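Local coordinates for glycerol Dehydrogenase (Unidentified, PDB 5XN8), which catalyses the NAD-dependent oxidation of glycerol to dihydroxyacetone, probably as a metal-dependent member of the iron-containing alcohol dehydrogenase family, at residues G66-V71 against S128-E133; N258-L263 against A323-A328. All coordinates share one frame; numbering follows the deposited sequence.

Interaction 1: residues G66-V71 against S128-E133; sequences GECSHV and SVIYTE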
ATOM      1  N   GLY A  66       8.334   1.071  56.721  1.00 46.29           N
ATOM      2  CA  GLY A  66       7.464   1.622  55.682  1.00 45.69           C
ATOM      3  C   GLY A  66       7.979   2.860  54.975  1.00 45.68           C
ATOM      4  O   GLY A  66       7.331   3.343  54.047  1.00 46.49           O
ATOM      5  N   GLU A  67       9.140   3.369  55.392  1.00 45.48           N
ATOM      6  CA  GLU A  67       9.727   4.564  54.787  1.00 43.29           C
ATOM      7  C   GLU A  67      11.196   4.357  54.434  1.00 40.34           C
ATOM      8  O   GLU A  67      11.957   3.842  55.243  1.00 40.07           O
ATOM      9  CB  GLU A  67       9.584   5.746  55.743  1.00 44.88           C
ATOM     10  CG  GLU A  67       9.698   7.103  55.067  1.00 46.01           C
ATOM     11  CD  GLU A  67       8.511   7.406  54.167  1.00 45.90           C
ATOM     12  OE1 GLU A  67       7.366   7.428  54.688  1.00 46.48           O
ATOM     13  OE2 GLU A  67       8.722   7.629  52.957  1.00 44.61           O
ATOM     14  N   CYS A  68      11.579   4.778  53.227  1.00 38.66           N
ATOM     15  CA  CYS A  68      12.968   4.684  52.754  1.00 37.35           C
ATOM     16  C   CYS A  68      13.749   5.920  53.201  1.00 36.91           C
ATOM     17  O   CYS A  68      13.974   6.846  52.424  1.00 35.04           O
ATOM     18  CB  CYS A  68      13.012   4.521  51.231  1.00 36.62           C
ATOM     19  SG  CYS A  68      14.672   4.309  50.520  1.00 36.81           S
ATOM     20  N   SER A  69      14.147   5.924  54.471  1.00 36.03           N
ATOM     21  CA  SER A  69      14.869   7.038  55.075  1.00 36.17           C
ATOM     22  C   SER A  69      16.266   6.619  55.471  1.00 36.84           C
ATOM     23  O   SER A  69      16.531   5.431  55.636  1.00 37.63           O
ATOM     24  CB  SER A  69      14.109   7.546  56.301  1.00 36.63           C
ATOM     25  OG  SER A  69      13.850   6.501  57.211  1.00 35.91           O
ATOM     26  N   HIS A  70      17.157   7.595  55.611  1.00 37.33           N
ATOM     27  CA  HIS A  70      18.523   7.343  56.086  1.00 38.53           C
ATOM     28  C   HIS A  70      18.532   6.668  57.456  1.00 39.79           C
ATOM     29  O   HIS A  70      19.330   5.765  57.690  1.00 39.80           O
ATOM     30  CB  HIS A  70      19.334   8.649  56.151  1.00 39.15           C
ATOM     31  CG  HIS A  70      19.836   9.116  54.819  1.00 38.73           C
ATOM     32  ND1 HIS A  70      20.868   8.493  54.157  1.00 37.87           N
ATOM     33  CD2 HIS A  70      19.457  10.151  54.030  1.00 38.98           C
ATOM     34  CE1 HIS A  70      21.106   9.122  53.018  1.00 38.04           C
ATOM     35  NE2 HIS A  70      20.252  10.124  52.910  1.00 37.99           N
ATOM     36  N   VAL A  71      17.628   7.097  58.342  1.00 40.85           N
ATOM     37  CA  VAL A  71      17.484   6.506  59.680  1.00 41.11           C
ATOM     38  C   VAL A  71      17.111   5.024  59.584  1.00 40.92           C
ATOM     39  O   VAL A  71      17.694   4.192  60.286  1.00 42.43           O
ATOM     40  CB  VAL A  71      16.425   7.258  60.535  1.00 41.51           C
ATOM     41  CG1 VAL A  71      16.114   6.513  61.838  1.00 41.75           C
ATOM     42  CG2 VAL A  71      16.890   8.681  60.831  1.00 42.28           C
ATOM     43  N   SER A 128      17.598   5.033  44.268  1.00 41.34           N
ATOM     44  CA  SER A 128      16.726   5.004  45.431  1.00 41.40           C
ATOM     45  C   SER A 128      16.175   6.405  45.661  1.00 40.62           C
ATOM     46  O   SER A 128      16.909   7.392  45.550  1.00 39.61           O
ATOM     47  CB  SER A 128      17.486   4.527  46.669  1.00 41.84           C
ATOM     48  OG  SER A 128      17.749   3.134  46.604  1.00 40.72           O
ATOM     49  N   VAL A 129      14.880   6.484  45.964  1.00 39.11           N
ATOM     50  CA  VAL A 129      14.231   7.746  46.308  1.00 38.02           C
ATOM     51  C   VAL A 129      14.200   7.824  47.823  1.00 39.02           C
ATOM     52  O   VAL A 129      13.483   7.056  48.470  1.00 37.61           O
ATOM     53  CB  VAL A 129      12.805   7.850  45.730  1.00 35.97           C
ATOM     54  CG1 VAL A 129      12.276   9.267  45.895  1.00 36.36           C
ATOM     55  CG2 VAL A 129      12.787   7.436  44.260  1.00 34.98           C
ATOM     56  N   ILE A 130      14.990   8.747  48.378  1.00 41.43           N
ATOM     57  CA  ILE A 130      15.159   8.885  49.821  1.00 42.24           C
ATOM     58  C   ILE A 130      14.163   9.913  50.372  1.00 44.55           C
ATOM     59  O   ILE A 130      14.006  11.007  49.826  1.00 46.00           O
ATOM     60  CB  ILE A 130      16.609   9.280  50.200  1.00 42.54           C
ATOM     61  CG1 ILE A 130      17.615   8.210  49.747  1.00 41.84           C
ATOM     62  CG2 ILE A 130      16.745   9.541  51.705  1.00 43.63           C
ATOM     63  CD1 ILE A 130      17.385   6.820  50.298  1.00 41.56           C
ATOM     64  N   TYR A 131      13.516   9.537  51.475  1.00 46.04           N
ATOM     65  CA  TYR A 131      12.494  10.326  52.144  1.00 47.45           C
ATOM     66  C   TYR A 131      12.927  10.589  53.579  1.00 46.85           C
ATOM     67  O   TYR A 131      13.792   9.892  54.108  1.00 47.00           O
ATOM     68  CB  TYR A 131      11.187   9.535  52.141  1.00 47.21           C
ATOM     69  CG  TYR A 131      10.547   9.432  50.778  1.00 45.56           C
ATOM     70  CD1 TYR A 131       9.670  10.416  50.339  1.00 45.26           C
ATOM     71  CD2 TYR A 131      10.811   8.354  49.926  1.00 44.87           C
ATOM     72  CE1 TYR A 131       9.069  10.341  49.091  1.00 45.15           C
ATOM     73  CE2 TYR A 131      10.224   8.275  48.674  1.00 44.40           C
ATOM     74  CZ  TYR A 131       9.354   9.273  48.262  1.00 45.50           C
ATOM     75  OH  TYR A 131       8.759   9.205  47.028  1.00 47.92           O
ATOM     76  N   THR A 132      12.339  11.611  54.211  1.00 48.03           N
ATOM     77  CA  THR A 132      12.517  11.808  55.650  1.00 49.08           C
ATOM     78  C   THR A 132      11.604  10.819  56.369  1.00 48.27           C
ATOM     79  O   THR A 132      10.772  10.170  55.729  1.00 46.58           O
ATOM     80  CB  THR A 132      12.232  13.244  56.105  1.00 51.08           C
ATOM     81  OG1 THR A 132      12.575  13.332  57.493  1.00 54.63           O
ATOM     82  CG2 THR A 132      10.830  13.577  55.996  1.00 50.87           C
ATOM     83  N   GLU A 133      11.752  10.679  57.684  1.00 50.47           N
ATOM     84  CA  GLU A 133      10.879   9.786  58.458  1.00 52.21           C
ATOM     85  C   GLU A 133       9.407  10.220  58.381  1.00 53.30           C
ATOM     86  O   GLU A 133       8.515   9.375  58.334  1.00 52.35           O
ATOM     87  CB  GLU A 133      11.337   9.691  59.914  1.00 53.46           C
ATOM     88  CG  GLU A 133      10.944   8.393  60.601  1.00 54.31           C
ATOM     89  CD  GLU A 133      11.885   7.242  60.282  1.00 53.70           C
ATOM     90  OE1 GLU A 133      12.110   6.958  59.096  1.00 52.63           O
ATOM     91  OE2 GLU A 133      12.388   6.617  61.232  1.00 56.00           O
TER
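Cys68 and Ser69, in the loop leading into helix 70-83, lie against Ile130 and Tyr131 at the end of strand 127-131, with the CA atoms of Ser69 and Tyr131 5.0 Å apart. One nearly straight backbone bond joins them, from Tyr131 N to Cys68 O at 2.9 Å. The carbonyl is presented by an inverse gamma turn centred on Cys68. Ser69 CA approaches Tyr131 O at 3.2 Å in a CA-H...O contact.

Ser69 is the N-cap of the helix. With OG between the backbone N and the carbonyl carbon (chi1 54°), the hydroxyl reaches both Glu133 and Glu72. It donates to Glu133 OE1 at 2.6 Å, on the syn side of the carboxylate and 24° out of its plane. The same oxygen accepts the N-H of Glu72, the N-cap bond. The Glu133 chain bends at chi2 to reach this hydroxyl, and its OE2 lies beside Val71 CG1.

Glu67 OE2 sits 3.2 Å from Tyr131 CB, with carboxylate and ring planes 60° apart. Lys95 forms a salt bridge to this oxygen and a cation-pi contact with the Tyr131 ring. Cys68 SG packs on Ile130 CD1 at 3.7 Å. Ile130 CG2 meets His70 CD2, while His70 NE2 bonds Glu139 of the next strand.

Tyr131 and Lys95 probably bind NAD(+), as in a close relative. Glu67 would therefore be a second-shell residue that helps position Lys95 beside the tyrosine ring.

Interaction 2: residues N258-L263 against A323-A328; sequences NGFTIL and AAVAKA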
ATOM      1  N   ASN A 258       7.151  16.075  38.468  1.00 22.87           N
ATOM      2  CA  ASN A 258       7.788  16.707  39.633  1.00 23.23           C
ATOM      3  C   ASN A 258       7.225  18.093  39.905  1.00 23.75           C
ATOM      4  O   ASN A 258       7.089  18.491  41.065  1.00 24.51           O
ATOM      5  CB  ASN A 258       9.313  16.786  39.459  1.00 22.66           C
ATOM      6  CG  ASN A 258       9.978  15.426  39.465  1.00 21.92           C
ATOM      7  OD1 ASN A 258       9.378  14.415  39.826  1.00 20.92           O
ATOM      8  ND2 ASN A 258      11.235  15.397  39.067  1.00 22.52           N
ATOM      9  N   GLY A 259       6.912  18.825  38.839  1.00 23.70           N
ATOM     10  CA  GLY A 259       6.181  20.097  38.945  1.00 24.11           C
ATOM     11  C   GLY A 259       4.830  19.992  39.631  1.00 24.25           C
ATOM     12  O   GLY A 259       4.458  20.881  40.374  1.00 25.30           O
ATOM     13  N   PHE A 260       4.102  18.906  39.377  1.00 23.65           N
ATOM     14  CA  PHE A 260       2.763  18.696  39.977  1.00 23.84           C
ATOM     15  C   PHE A 260       2.767  18.325  41.458  1.00 24.70           C
ATOM     16  O   PHE A 260       1.725  18.433  42.110  1.00 24.59           O
ATOM     17  CB  PHE A 260       1.949  17.651  39.193  1.00 22.69           C
ATOM     18  CG  PHE A 260       1.146  18.242  38.066  1.00 22.25           C
ATOM     19  CD1 PHE A 260      -0.049  18.902  38.323  1.00 22.15           C
ATOM     20  CD2 PHE A 260       1.564  18.122  36.749  1.00 21.96           C
ATOM     21  CE1 PHE A 260      -0.793  19.450  37.291  1.00 21.69           C
ATOM     22  CE2 PHE A 260       0.815  18.670  35.711  1.00 21.14           C
ATOM     23  CZ  PHE A 260      -0.355  19.328  35.980  1.00 21.23           C
ATOM     24  N   THR A 261       3.909  17.896  41.999  1.00 25.34           N
ATOM     25  CA  THR A 261       3.977  17.524  43.419  1.00 26.58           C
ATOM     26  C   THR A 261       3.837  18.712  44.376  1.00 27.57           C
ATOM     27  O   THR A 261       3.613  18.503  45.567  1.00 27.91           O
ATOM     28  CB  THR A 261       5.259  16.733  43.757  1.00 27.42           C
ATOM     29  OG1 THR A 261       6.414  17.505  43.407  1.00 27.25           O
ATOM     30  CG2 THR A 261       5.284  15.395  43.008  1.00 26.55           C
ATOM     31  N   ILE A 262       3.943  19.942  43.860  1.00 28.53           N
ATOM     32  CA  ILE A 262       3.724  21.169  44.666  1.00 29.99           C
ATOM     33  C   ILE A 262       2.243  21.406  45.000  1.00 30.76           C
ATOM     34  O   ILE A 262       1.935  22.160  45.922  1.00 31.46           O
ATOM     35  CB  ILE A 262       4.336  22.432  43.971  1.00 30.31           C
ATOM     36  CG1 ILE A 262       5.880  22.468  44.136  1.00 30.94           C
ATOM     37  CG2 ILE A 262       3.756  23.762  44.453  1.00 30.60           C
ATOM     38  CD1 ILE A 262       6.609  21.361  43.410  1.00 30.37           C
ATOM     39  N   LEU A 263       1.337  20.786  44.247  1.00 31.22           N
ATOM     40  CA  LEU A 263      -0.104  20.897  44.485  1.00 32.41           C
ATOM     41  C   LEU A 263      -0.583  19.715  45.321  1.00 33.42           C
ATOM     42  O   LEU A 263      -0.422  18.560  44.918  1.00 35.66           O
ATOM     43  CB  LEU A 263      -0.850  20.942  43.149  1.00 31.09           C
ATOM     44  CG  LEU A 263      -0.363  22.006  42.158  1.00 31.09           C
ATOM     45  CD1 LEU A 263      -1.183  21.943  40.889  1.00 30.81           C
ATOM     46  CD2 LEU A 263      -0.424  23.414  42.747  1.00 31.86           C
ATOM     47  N   ALA A 323       0.858  27.833  36.412  1.00 27.68           N
ATOM     48  CA  ALA A 323       2.039  28.700  36.328  1.00 27.41           C
ATOM     49  C   ALA A 323       3.097  28.264  37.333  1.00 27.49           C
ATOM     50  O   ALA A 323       4.275  28.163  36.984  1.00 28.56           O
ATOM     51  CB  ALA A 323       1.670  30.158  36.538  1.00 27.69           C
ATOM     52  N   ALA A 324       2.679  27.992  38.568  1.00 27.11           N
ATOM     53  CA  ALA A 324       3.594  27.489  39.608  1.00 27.02           C
ATOM     54  C   ALA A 324       4.174  26.105  39.274  1.00 26.73           C
ATOM     55  O   ALA A 324       5.360  25.865  39.508  1.00 26.55           O
ATOM     56  CB  ALA A 324       2.897  27.460  40.960  1.00 27.40           C
ATOM     57  N   VAL A 325       3.336  25.209  38.742  1.00 26.17           N
ATOM     58  CA  VAL A 325       3.768  23.883  38.258  1.00 26.46           C
ATOM     59  C   VAL A 325       4.767  24.015  37.104  1.00 26.58           C
ATOM     60  O   VAL A 325       5.715  23.245  37.013  1.00 25.56           O
ATOM     61  CB  VAL A 325       2.559  23.010  37.823  1.00 26.07           C
ATOM     62  CG1 VAL A 325       2.974  21.782  37.023  1.00 25.05           C
ATOM     63  CG2 VAL A 325       1.755  22.580  39.042  1.00 26.97           C
ATOM     64  N   ALA A 326       4.528  24.987  36.230  1.00 27.91           N
ATOM     65  CA  ALA A 326       5.414  25.284  35.109  1.00 28.30           C
ATOM     66  C   ALA A 326       6.802  25.792  35.528  1.00 29.35           C
ATOM     67  O   ALA A 326       7.804  25.430  34.902  1.00 29.74           O
ATOM     68  CB  ALA A 326       4.751  26.291  34.185  1.00 28.73           C
ATOM     69  N   LYS A 327       6.854  26.643  36.559  1.00 30.37           N
ATOM     70  CA  LYS A 327       8.130  27.146  37.095  1.00 31.64           C
ATOM     71  C   LYS A 327       8.954  26.033  37.716  1.00 32.05           C
ATOM     72  O   LYS A 327      10.160  25.933  37.467  1.00 33.31           O
ATOM     73  CB  LYS A 327       7.933  28.229  38.153  1.00 32.29           C
ATOM     74  CG  LYS A 327       7.371  29.542  37.627  1.00 33.44           C
ATOM     75  CD  LYS A 327       7.101  30.545  38.759  1.00 34.07           C
ATOM     76  CE  LYS A 327       8.334  30.951  39.569  1.00 35.02           C
ATOM     77  NZ  LYS A 327       8.001  31.765  40.782  1.00 35.30           N
ATOM     78  N   ALA A 328       8.303  25.220  38.542  1.00 31.44           N
ATOM     79  CA  ALA A 328       8.970  24.120  39.231  1.00 31.34           C
ATOM     80  C   ALA A 328       9.435  23.027  38.265  1.00 30.29           C
ATOM     81  O   ALA A 328      10.422  22.346  38.544  1.00 31.31           O
ATOM     82  CB  ALA A 328       8.063  23.539  40.308  1.00 31.32           C
TER
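Gly259, near the end of helix 252-260, comes against Val325 of helix 318-329 with only 4.5 Å between their CA atoms. After Gly259 the chain turns through a type I beta turn from Phe260 to Leu263, closed by the bond from Leu263 N to Phe260 O. The turn brings Ile262 and Leu263 back to helix 318-329. Gly259 has no side chain, and no CB stands between its CA and Val325 O. The bare CA is consistent with so close an approach.

Val325 buries more surface here than any other residue, and its two methyls meet different side chains. CG1, anti to the backbone N (chi1 167°), sits over one face of the Phe260 ring. It lies 4.0 Å from the ring centroid and 12° off the normal, a CH-pi contact. CG2 lies on the other branch and meets Leu263 CD1 at 3.5 Å, the two side chains crossing at about a right angle. Both methyls rest against the Gly259 carbonyl group, with CG2 3.5 Å from Gly259 O. One turn further along, Ala328 CB packs near Gly259 CA and touches Ile262 CD1 at 4.1 Å.

Thr261 folds back on the last turn of helix 252-260. Its OG1 donates to Asn258 O at 2.6 Å, and Thr261 N makes a weak bond to the same oxygen. Cys266, Leu309, Met312 and Ile322 also pack on Phe260, while Ile352 of helix 345-363 touches Val325. The contact between the segments is apolar packing. It is held by van der Waals contact, with glycine at the point of closest backbone approach and one valine touching phenylalanine with one methyl and leucine with the other.

Interactions 1 and 2 lie in different parts of the chain, with centres 23 Å apart and nearest atoms about 8 Å apart. They do not touch. Interaction 1 includes Tyr131 of the probable NAD(+) site. The Tyr131 side chain is about 7 Å from a bound glycerol, and that of Val129 about 9 Å from the zinc ion. Interaction 2 packs helices and a turn farther from the metal, the Phe260 side chain being about 13 Å from the zinc ion. Helix 252-260 nevertheless connects it to the site, since it also carries His254, which binds the zinc with Asp171 and His271. Interaction 1 mixes hydrogen bonds with apolar packing; interaction 2 is van der Waals packing alone.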